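Local coordinates for chitinase A (Cycas revoluta, PDB 4MNK), which probably hydrolyses chitin as a glycoside hydrolase family 18, class V chitinase, and here holds chitooligosaccharide in its pockets, at residues A36-E44 / V82-N90; Q307-K318 / I337-G347. All blocks are in the same frame, centred on the assembly; numbering follows the deposited sequence.

How the contacts relate
Both contacts join neighbouring elements of the TIM-barrel fold, yet they sit on opposite sides of the chain's centre, their own centres about 36 Å apart, with no secondary-structure element in common. Contact 1 sets the loop after strand 30-36 against helix 80-90; contact 2 packs helix 307-319 against the C-terminal helix 337-346. Each has a buried side and a more open one. In contact 1, L38, F43, F86 and L89 are buried and K88 lies outside; two CH-pi contacts and no hydrogen bond join its segments. Contact 2 buries nearly twice the surface: V310, V314 and A342 lie inside, while K318, Q315 and a water form a polar end toward the surface.

Contact 1: residues A36-E44 / V82-N90; sequences AELNAPTFE and VRDNFAKLN
L38 is the main bump on the loop side: its CD2 methyl drops onto the flat of the F86 ring, 3.7 Å from the centroid and 9° off the normal. L38 CD2 also rests against N85 CB at 3.7 Å, with L89 CD2 4.2 Å away on another side. The hollow is thus made by N85, L89 and the F86 ring, which curls back as its floor, and the backbone N of F86 lines it too. CD1, the other branch of L38, leans over the rim of that ring and ends beside V82 CG1.

F43 makes the second fit, here as a flat plate. With CG anti to its carbonyl carbon (chi1 -66°), the ring reaches the helix flank and lies under L89, whose CB stands 3.8 Å from the F43 centroid, over the face. L89 CD1 follows the same ring farther back. F43 CE2 also comes obliquely to 3.5 Å from N85 O. The CA of A40 covers the opposite face, sandwiching the ring between its own loop and the helix. K88 CB meets the ring at its edge. To one side of both aromatic fits, A40 CB touches N85 OD1 at 3.7 Å; that oxygen also takes a weak hydrogen bond from K88 NZ.

The turn, which includes a cis peptide before P41, is closed by F43 N to N39 O and by N39 ND2 to E44 O (3.0 Å). In the TIM barrel this loop follows strand 30-36, and the V82 side chain lies about 7 Å from a bound NAG. F86 stacks on Y119, L38 also touches I75 of strand 70-77, and L89 packs on F99 of helix 93-110. R98 of that helix binds the carbonyls of P41 and T42, holding the loop between helices 80-90 and 93-110.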
loop_
_atom_site.group_PDB
_atom_site.type_symbol
_atom_site.label_atom_id
_atom_site.label_comp_id
_atom_site.label_asym_id
_atom_site.label_seq_id
_atom_site.Cartn_x
_atom_site.Cartn_y
_atom_site.Cartn_z
ATOM N N ALA A 36 2.759 6.513 11.390
ATOM C CA ALA A 36 3.638 7.094 12.395
ATOM C C ALA A 36 4.755 7.835 11.660
ATOM O O ALA A 36 5.110 7.476 10.530
ATOM C CB ALA A 36 4.208 6.014 13.285
ATOM N N GLU A 37 5.301 8.863 12.304
ATOM C CA GLU A 37 6.352 9.687 11.708
ATOM C C GLU A 37 7.729 9.329 12.265
ATOM O O GLU A 37 7.846 8.834 13.390
ATOM C CB GLU A 37 6.052 11.176 11.912
ATOM C CG GLU A 37 6.116 11.636 13.354
ATOM C CD GLU A 37 5.677 13.078 13.531
ATOM O OE1 GLU A 37 6.257 13.773 14.388
ATOM O OE2 GLU A 37 4.755 13.517 12.810
ATOM N N LEU A 38 8.765 9.575 11.465
ATOM C CA LEU A 38 10.141 9.249 11.845
ATOM C C LEU A 38 10.688 10.168 12.930
ATOM O O LEU A 38 11.509 9.744 13.742
ATOM C CB LEU A 38 11.057 9.259 10.618
ATOM C CG LEU A 38 11.054 7.985 9.763
ATOM C CD1 LEU A 38 9.775 7.837 8.946
ATOM C CD2 LEU A 38 12.268 7.944 8.849
ATOM N N ASN A 39 10.222 11.417 12.942
ATOM C CA ASN A 39 10.601 12.393 13.969
ATOM C C ASN A 39 12.116 12.637 14.032
ATOM O O ASN A 39 12.748 12.478 15.082
ATOM C CB ASN A 39 10.026 11.981 15.338
ATOM C CG ASN A 39 10.225 13.039 16.416
ATOM O OD1 ASN A 39 10.330 14.234 16.131
ATOM N ND2 ASN A 39 10.274 12.597 17.667
ATOM N N ALA A 40 12.691 13.009 12.889
ATOM C CA ALA A 40 14.068 13.499 12.833
ATOM C C ALA A 40 14.179 14.770 13.684
ATOM O O ALA A 40 13.210 15.526 13.773
ATOM C CB ALA A 40 14.459 13.790 11.393
ATOM N N PRO A 41 15.353 15.019 14.306
ATOM C CA PRO A 41 16.609 14.265 14.248
ATOM C C PRO A 41 16.792 13.177 15.315
ATOM O O PRO A 41 17.737 12.391 15.220
ATOM C CB PRO A 41 17.661 15.359 14.441
ATOM C CG PRO A 41 17.000 16.330 15.355
ATOM C CD PRO A 41 15.524 16.288 15.043
ATOM N N THR A 42 15.915 13.126 16.317
ATOM C CA THR A 42 16.053 12.128 17.383
ATOM C C THR A 42 15.652 10.736 16.905
ATOM O O THR A 42 16.143 9.731 17.424
ATOM C CB THR A 42 15.225 12.469 18.645
ATOM O OG1 THR A 42 13.824 12.412 18.340
ATOM C CG2 THR A 42 15.586 13.847 19.196
ATOM N N PHE A 43 14.756 10.692 15.919
ATOM C CA PHE A 43 14.188 9.437 15.410
ATOM C C PHE A 43 13.533 8.604 16.506
ATOM O O PHE A 43 13.551 7.369 16.479
ATOM C CB PHE A 43 15.212 8.643 14.585
ATOM C CG PHE A 43 15.613 9.335 13.320
ATOM C CD1 PHE A 43 16.837 9.990 13.222
ATOM C CD2 PHE A 43 14.746 9.364 12.231
ATOM C CE1 PHE A 43 17.198 10.649 12.051
ATOM C CE2 PHE A 43 15.096 10.018 11.059
ATOM C CZ PHE A 43 16.326 10.661 10.967
ATOM N N GLU A 44 12.956 9.311 17.475
ATOM C CA GLU A 44 12.045 8.713 18.433
ATOM C C GLU A 44 10.688 8.670 17.742
ATOM O O GLU A 44 9.928 9.645 17.751
ATOM C CB GLU A 44 12.000 9.520 19.736
ATOM C CG GLU A 44 13.365 9.758 20.396
ATOM C CD GLU A 44 14.004 8.504 20.970
ATOM O OE1 GLU A 44 13.273 7.552 21.319
ATOM O OE2 GLU A 44 15.249 8.480 21.087
ATOM N N VAL A 82 9.690 11.969 3.887
ATOM C CA VAL A 82 9.891 10.656 4.501
ATOM C C VAL A 82 11.149 9.987 3.945
ATOM O O VAL A 82 11.975 9.483 4.707
ATOM C CB VAL A 82 8.656 9.734 4.319
ATOM C CG1 VAL A 82 8.974 8.308 4.759
ATOM C CG2 VAL A 82 7.457 10.275 5.097
ATOM N N ARG A 83 11.291 9.993 2.622
ATOM C CA ARG A 83 12.456 9.404 1.968
ATOM C C ARG A 83 13.756 10.044 2.471
ATOM O O ARG A 83 14.723 9.341 2.773
ATOM C CB ARG A 83 12.333 9.528 0.447
ATOM C CG ARG A 83 13.437 8.835 -0.342
ATOM C CD ARG A 83 13.500 9.364 -1.765
ATOM N NE ARG A 83 13.697 10.813 -1.785
ATOM C CZ ARG A 83 13.427 11.601 -2.822
ATOM N NH1 ARG A 83 12.940 11.096 -3.950
ATOM N NH2 ARG A 83 13.642 12.906 -2.727
ATOM N N ASP A 84 13.763 11.373 2.575
ATOM C CA ASP A 84 14.916 12.117 3.091
ATOM C C ASP A 84 15.253 11.696 4.517
ATOM O O ASP A 84 16.424 11.509 4.856
ATOM C CB ASP A 84 14.652 13.629 3.073
ATOM C CG ASP A 84 14.508 14.196 1.668
ATOM O OD1 ASP A 84 14.848 13.511 0.681
ATOM O OD2 ASP A 84 14.040 15.348 1.562
ATOM N N ASN A 85 14.219 11.550 5.344
ATOM C CA ASN A 85 14.392 11.151 6.733
ATOM C C ASN A 85 14.938 9.733 6.886
ATOM O O ASN A 85 15.830 9.510 7.700
ATOM C CB ASN A 85 13.096 11.346 7.522
ATOM C CG ASN A 85 12.846 12.797 7.878
ATOM O OD1 ASN A 85 13.751 13.629 7.812
ATOM N ND2 ASN A 85 11.614 13.109 8.261
ATOM N N PHE A 86 14.420 8.786 6.104
ATOM C CA PHE A 86 14.969 7.427 6.098
ATOM C C PHE A 86 16.437 7.418 5.672
ATOM O O PHE A 86 17.256 6.716 6.265
ATOM C CB PHE A 86 14.167 6.494 5.188
ATOM C CG PHE A 86 13.062 5.745 5.887
ATOM C CD1 PHE A 86 11.735 5.970 5.540
ATOM C CD2 PHE A 86 13.346 4.799 6.871
ATOM C CE1 PHE A 86 10.707 5.271 6.168
ATOM C CE2 PHE A 86 12.325 4.102 7.507
ATOM C CZ PHE A 86 11.003 4.339 7.152
ATOM N N ALA A 87 16.768 8.205 4.649
ATOM C CA ALA A 87 18.141 8.271 4.151
ATOM C C ALA A 87 19.096 8.819 5.214
ATOM O O ALA A 87 20.204 8.303 5.382
ATOM C CB ALA A 87 18.211 9.092 2.873
ATOM N N LYS A 88 18.663 9.847 5.942
ATOM C CA LYS A 88 19.458 10.400 7.044
ATOM C C LYS A 88 19.598 9.389 8.178
ATOM O O LYS A 88 20.698 9.155 8.686
ATOM C CB LYS A 88 18.833 11.690 7.577
ATOM C CG LYS A 88 19.037 12.902 6.682
ATOM C CD LYS A 88 18.517 14.184 7.322
ATOM C CE LYS A 88 16.998 14.264 7.282
ATOM N NZ LYS A 88 16.488 15.543 7.850
ATOM N N LEU A 89 18.471 8.791 8.558
ATOM C CA LEU A 89 18.418 7.788 9.613
ATOM C C LEU A 89 19.364 6.620 9.362
ATOM O O LEU A 89 20.164 6.260 10.227
ATOM C CB LEU A 89 16.988 7.256 9.744
ATOM C CG LEU A 89 16.767 5.968 10.539
ATOM C CD1 LEU A 89 17.130 6.140 12.001
ATOM C CD2 LEU A 89 15.330 5.518 10.387
ATOM N N ASN A 90 19.262 6.030 8.175
ATOM C CA ASN A 90 19.892 4.740 7.922
ATOM C C ASN A 90 21.417 4.793 7.861
ATOM O O ASN A 90 22.079 3.769 8.016
ATOM C CB ASN A 90 19.299 4.089 6.669
ATOM C CG ASN A 90 17.822 3.758 6.823
ATOM O OD1 ASN A 90 17.302 3.681 7.938
ATOM N ND2 ASN A 90 17.141 3.557 5.699
#

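Contact 2: residues Q307-K318 / I337-G347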
loop_
_atom_site.group_PDB
_atom_site.type_symbol
_atom_site.label_atom_id
_atom_site.label_comp_id
_atom_site.label_asym_id
_atom_site.label_seq_id
_atom_site.Cartn_x
_atom_site.Cartn_y
_atom_site.Cartn_z
ATOM N N GLN A 307 -15.594 -3.880 -9.484
ATOM C CA GLN A 307 -15.995 -5.161 -8.928
ATOM C C GLN A 307 -15.408 -6.339 -9.718
ATOM O O GLN A 307 -14.894 -7.300 -9.141
ATOM C CB GLN A 307 -17.524 -5.235 -8.867
ATOM C CG GLN A 307 -18.180 -4.208 -7.915
ATOM C CD GLN A 307 -18.606 -2.888 -8.574
ATOM O OE1 GLN A 307 -17.880 -2.294 -9.381
ATOM N NE2 GLN A 307 -19.787 -2.408 -8.195
ATOM N N GLN A 308 -15.459 -6.239 -11.044
ATOM C CA GLN A 308 -14.933 -7.286 -11.915
ATOM C C GLN A 308 -13.407 -7.385 -11.870
ATOM O O GLN A 308 -12.861 -8.479 -11.718
ATOM C CB GLN A 308 -15.409 -7.086 -13.354
ATOM C CG GLN A 308 -15.025 -8.224 -14.283
ATOM C CD GLN A 308 -15.648 -8.107 -15.656
ATOM O OE1 GLN A 308 -16.278 -7.103 -15.992
ATOM N NE2 GLN A 308 -15.478 -9.146 -16.461
ATOM N N SER A 309 -12.718 -6.254 -11.997
ATOM C CA SER A 309 -11.256 -6.299 -12.021
ATOM C C SER A 309 -10.668 -6.731 -10.678
ATOM O O SER A 309 -9.662 -7.433 -10.650
ATOM C CB SER A 309 -10.646 -4.984 -12.518
ATOM O OG SER A 309 -10.830 -3.934 -11.591
ATOM N N VAL A 310 -11.305 -6.343 -9.571
ATOM C CA VAL A 310 -10.843 -6.771 -8.248
ATOM C C VAL A 310 -10.980 -8.289 -8.088
ATOM O O VAL A 310 -10.051 -8.954 -7.630
ATOM C CB VAL A 310 -11.545 -6.001 -7.100
ATOM C CG1 VAL A 310 -11.272 -6.656 -5.746
ATOM C CG2 VAL A 310 -11.079 -4.555 -7.078
ATOM N N ALA A 311 -12.125 -8.841 -8.483
ATOM C CA ALA A 311 -12.310 -10.291 -8.420
ATOM C C ALA A 311 -11.242 -11.010 -9.243
ATOM O O ALA A 311 -10.696 -12.026 -8.817
ATOM C CB ALA A 311 -13.698 -10.682 -8.886
ATOM N N LEU A 312 -10.940 -10.469 -10.420
ATOM C CA LEU A 312 -9.924 -11.062 -11.285
ATOM C C LEU A 312 -8.522 -10.956 -10.684
ATOM O O LEU A 312 -7.749 -11.908 -10.752
ATOM C CB LEU A 312 -9.983 -10.452 -12.686
ATOM C CG LEU A 312 -11.218 -10.840 -13.509
ATOM C CD1 LEU A 312 -11.369 -9.934 -14.714
ATOM C CD2 LEU A 312 -11.192 -12.308 -13.936
ATOM N N LYS A 313 -8.209 -9.813 -10.077
ATOM C CA LYS A 313 -6.906 -9.620 -9.428
ATOM C C LYS A 313 -6.723 -10.532 -8.220
ATOM O O LYS A 313 -5.635 -11.066 -8.003
ATOM C CB LYS A 313 -6.711 -8.162 -9.012
ATOM C CG LYS A 313 -6.360 -7.251 -10.157
ATOM C CD LYS A 313 -6.120 -5.840 -9.681
ATOM C CE LYS A 313 -5.567 -5.010 -10.809
ATOM N NZ LYS A 313 -5.241 -3.643 -10.346
ATOM N N VAL A 314 -7.784 -10.707 -7.439
ATOM C CA VAL A 314 -7.725 -11.553 -6.248
ATOM C C VAL A 314 -7.580 -13.026 -6.633
ATOM O O VAL A 314 -6.802 -13.760 -6.019
ATOM C CB VAL A 314 -8.932 -11.302 -5.314
ATOM C CG1 VAL A 314 -8.969 -12.308 -4.169
ATOM C CG2 VAL A 314 -8.874 -9.884 -4.766
ATOM N N GLN A 315 -8.302 -13.444 -7.671
ATOM C CA GLN A 315 -8.156 -14.798 -8.195
ATOM C C GLN A 315 -6.748 -15.010 -8.755
ATOM O O GLN A 315 -6.151 -16.066 -8.550
ATOM C CB GLN A 315 -9.224 -15.100 -9.251
ATOM C CG GLN A 315 -9.283 -16.569 -9.680
ATOM C CD GLN A 315 -9.535 -17.526 -8.526
ATOM O OE1 GLN A 315 -10.255 -17.209 -7.576
ATOM N NE2 GLN A 315 -8.946 -18.712 -8.609
ATOM N N TYR A 316 -6.227 -13.999 -9.451
ATOM C CA TYR A 316 -4.837 -14.011 -9.915
ATOM C C TYR A 316 -3.869 -14.259 -8.754
ATOM O O TYR A 316 -2.982 -15.108 -8.854
ATOM C CB TYR A 316 -4.486 -12.708 -10.649
ATOM C CG TYR A 316 -2.999 -12.522 -10.876
ATOM C CD1 TYR A 316 -2.367 -13.073 -11.992
ATOM C CD2 TYR A 316 -2.217 -11.809 -9.963
ATOM C CE1 TYR A 316 -0.997 -12.912 -12.195
ATOM C CE2 TYR A 316 -0.849 -11.649 -10.156
ATOM C CZ TYR A 316 -0.250 -12.199 -11.273
ATOM O OH TYR A 316 1.102 -12.035 -11.454
ATOM N N ALA A 317 -4.037 -13.515 -7.661
ATOM C CA ALA A 317 -3.182 -13.660 -6.482
ATOM C C ALA A 317 -3.245 -15.076 -5.922
ATOM O O ALA A 317 -2.221 -15.646 -5.532
ATOM C CB ALA A 317 -3.555 -12.632 -5.412
ATOM N N LYS A 318 -4.446 -15.650 -5.901
ATOM C CA LYS A 318 -4.617 -17.026 -5.450
ATOM C C LYS A 318 -3.925 -18.019 -6.388
ATOM O O LYS A 318 -3.228 -18.922 -5.919
ATOM C CB LYS A 318 -6.099 -17.370 -5.270
ATOM C CG LYS A 318 -6.334 -18.534 -4.314
ATOM C CD LYS A 318 -7.732 -18.520 -3.712
ATOM C CE LYS A 318 -8.716 -19.306 -4.553
ATOM N NZ LYS A 318 -9.998 -19.516 -3.826
ATOM N N ILE A 337 -17.337 -1.897 -0.983
ATOM C CA ILE A 337 -17.759 -2.692 -2.132
ATOM C C ILE A 337 -16.636 -3.619 -2.601
ATOM O O ILE A 337 -16.836 -4.824 -2.773
ATOM C CB ILE A 337 -18.224 -1.777 -3.301
ATOM C CG1 ILE A 337 -19.359 -0.839 -2.853
ATOM C CG2 ILE A 337 -18.595 -2.599 -4.547
ATOM C CD1 ILE A 337 -20.606 -1.527 -2.295
ATOM N N LEU A 338 -15.449 -3.054 -2.786
ATOM C CA LEU A 338 -14.331 -3.827 -3.308
ATOM C C LEU A 338 -13.708 -4.774 -2.273
ATOM O O LEU A 338 -13.384 -5.909 -2.614
ATOM C CB LEU A 338 -13.302 -2.923 -3.996
ATOM C CG LEU A 338 -13.872 -2.081 -5.146
ATOM C CD1 LEU A 338 -12.789 -1.220 -5.758
ATOM C CD2 LEU A 338 -14.536 -2.948 -6.216
ATOM N N PRO A 339 -13.566 -4.333 -1.003
ATOM C CA PRO A 339 -13.144 -5.323 -0.007
ATOM C C PRO A 339 -14.097 -6.520 0.136
ATOM O O PRO A 339 -13.640 -7.628 0.410
ATOM C CB PRO A 339 -13.066 -4.501 1.285
ATOM C CG PRO A 339 -12.715 -3.132 0.808
ATOM C CD PRO A 339 -13.531 -2.968 -0.445
ATOM N N LYS A 340 -15.398 -6.311 -0.067
ATOM C CA LYS A 340 -16.359 -7.414 -0.016
ATOM C C LYS A 340 -16.150 -8.435 -1.138
ATOM O O LYS A 340 -16.071 -9.636 -0.878
ATOM C CB LYS A 340 -17.802 -6.890 0.004
ATOM C CG LYS A 340 -18.895 -7.967 -0.020
ATOM C CD LYS A 340 -18.819 -8.924 1.165
ATOM C CE LYS A 340 -20.027 -9.851 1.198
ATOM N NZ LYS A 340 -19.746 -11.126 1.918
ATOM N N ILE A 341 -16.056 -7.941 -2.370
ATOM C CA ILE A 341 -15.785 -8.784 -3.529
ATOM C C ILE A 341 -14.489 -9.570 -3.359
ATOM O O ILE A 341 -14.446 -10.773 -3.620
ATOM C CB ILE A 341 -15.732 -7.941 -4.807
ATOM C CG1 ILE A 341 -17.154 -7.590 -5.228
ATOM C CG2 ILE A 341 -15.014 -8.690 -5.915
ATOM C CD1 ILE A 341 -17.341 -6.152 -5.509
ATOM N N ALA A 342 -13.449 -8.888 -2.892
ATOM C CA ALA A 342 -12.132 -9.497 -2.683
ATOM C C ALA A 342 -12.198 -10.638 -1.666
ATOM O O ALA A 342 -11.678 -11.730 -1.914
ATOM C CB ALA A 342 -11.125 -8.453 -2.258
ATOM N N SER A 343 -12.861 -10.385 -0.539
ATOM C CA SER A 343 -13.008 -11.393 0.506
ATOM C C SER A 343 -13.803 -12.601 0.009
ATOM O O SER A 343 -13.403 -13.744 0.239
ATOM C CB SER A 343 -13.660 -10.785 1.746
ATOM O OG SER A 343 -13.750 -11.745 2.783
ATOM N N ASP A 344 -14.908 -12.342 -0.686
ATOM C CA ASP A 344 -15.731 -13.402 -1.262
ATOM C C ASP A 344 -14.961 -14.220 -2.301
ATOM O O ASP A 344 -15.114 -15.436 -2.370
ATOM C CB ASP A 344 -17.003 -12.826 -1.895
ATOM C CG ASP A 344 -18.053 -12.413 -0.865
ATOM O OD1 ASP A 344 -17.829 -12.562 0.356
ATOM O OD2 ASP A 344 -19.123 -11.936 -1.293
ATOM N N THR A 345 -14.132 -13.550 -3.100
ATOM C CA THR A 345 -13.357 -14.225 -4.146
ATOM C C THR A 345 -12.352 -15.215 -3.566
ATOM O O THR A 345 -12.283 -16.364 -4.007
ATOM C CB THR A 345 -12.642 -13.220 -5.079
ATOM O OG1 THR A 345 -13.618 -12.370 -5.694
ATOM C CG2 THR A 345 -11.865 -13.940 -6.176
ATOM N N TRP A 346 -11.577 -14.784 -2.573
ATOM C CA TRP A 346 -10.596 -15.684 -1.978
ATOM C C TRP A 346 -11.277 -16.865 -1.285
ATOM O O TRP A 346 -10.803 -17.998 -1.378
ATOM C CB TRP A 346 -9.657 -14.956 -1.020
ATOM C CG TRP A 346 -8.379 -15.718 -0.807
ATOM C CD1 TRP A 346 -8.217 -16.861 -0.074
ATOM C CD2 TRP A 346 -7.087 -15.406 -1.347
ATOM N NE1 TRP A 346 -6.909 -17.276 -0.121
ATOM C CE2 TRP A 346 -6.192 -16.402 -0.894
ATOM C CE3 TRP A 346 -6.598 -14.381 -2.169
ATOM C CZ2 TRP A 346 -4.833 -16.401 -1.230
ATOM C CZ3 TRP A 346 -5.244 -14.381 -2.502
ATOM C CH2 TRP A 346 -4.380 -15.385 -2.031
ATOM N N GLY A 347 -12.390 -16.596 -0.607
ATOM C CA GLY A 347 -13.184 -17.648 0.033
ATOM C C GLY A 347 -13.898 -18.557 -0.958
ATOM O O GLY A 347 -13.953 -18.293 -2.163
HETATM O O HOH W 1 -11.668 -18.382 -5.713
#
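In K318, CG anti to the backbone N (chi1 -157°) and an extended chi2 carry CD over the W346 indole; the bend at chi3 (90°) then turns NZ back to the W346 carbonyl. K318 CD stands 3.8 Å from the centroid of the five-membered ring of W346, nearly on its normal, while V314 CG1 and A317 CB meet the six-membered end at its edge.

Along the rest of the seam the helices cross at -37°, their axes 8.7 Å apart. V314 CG2 packs on A342 CB at 3.7 Å, V310 reaches L338 and A342, and the A311 methyl fits between I341 CG2 and T345 OG1. T345 OG1 turns back to I341 O (2.7 Å), which also accepts from T345 N on the opposite face of its plane. The C-terminal helix and helix 307-319 together cover the last barrel strand, 324-328, where V314 and A342 both touch Y325.

K318 NZ grips W346 O at 3.0 Å, above the carbonyl plane, and gives a second bond to a water that donates to Q315 OE1 and T345 O. At this C-terminal end of helix 337-346 the ammonium would probably offset the partial negative charge of the last carbonyls.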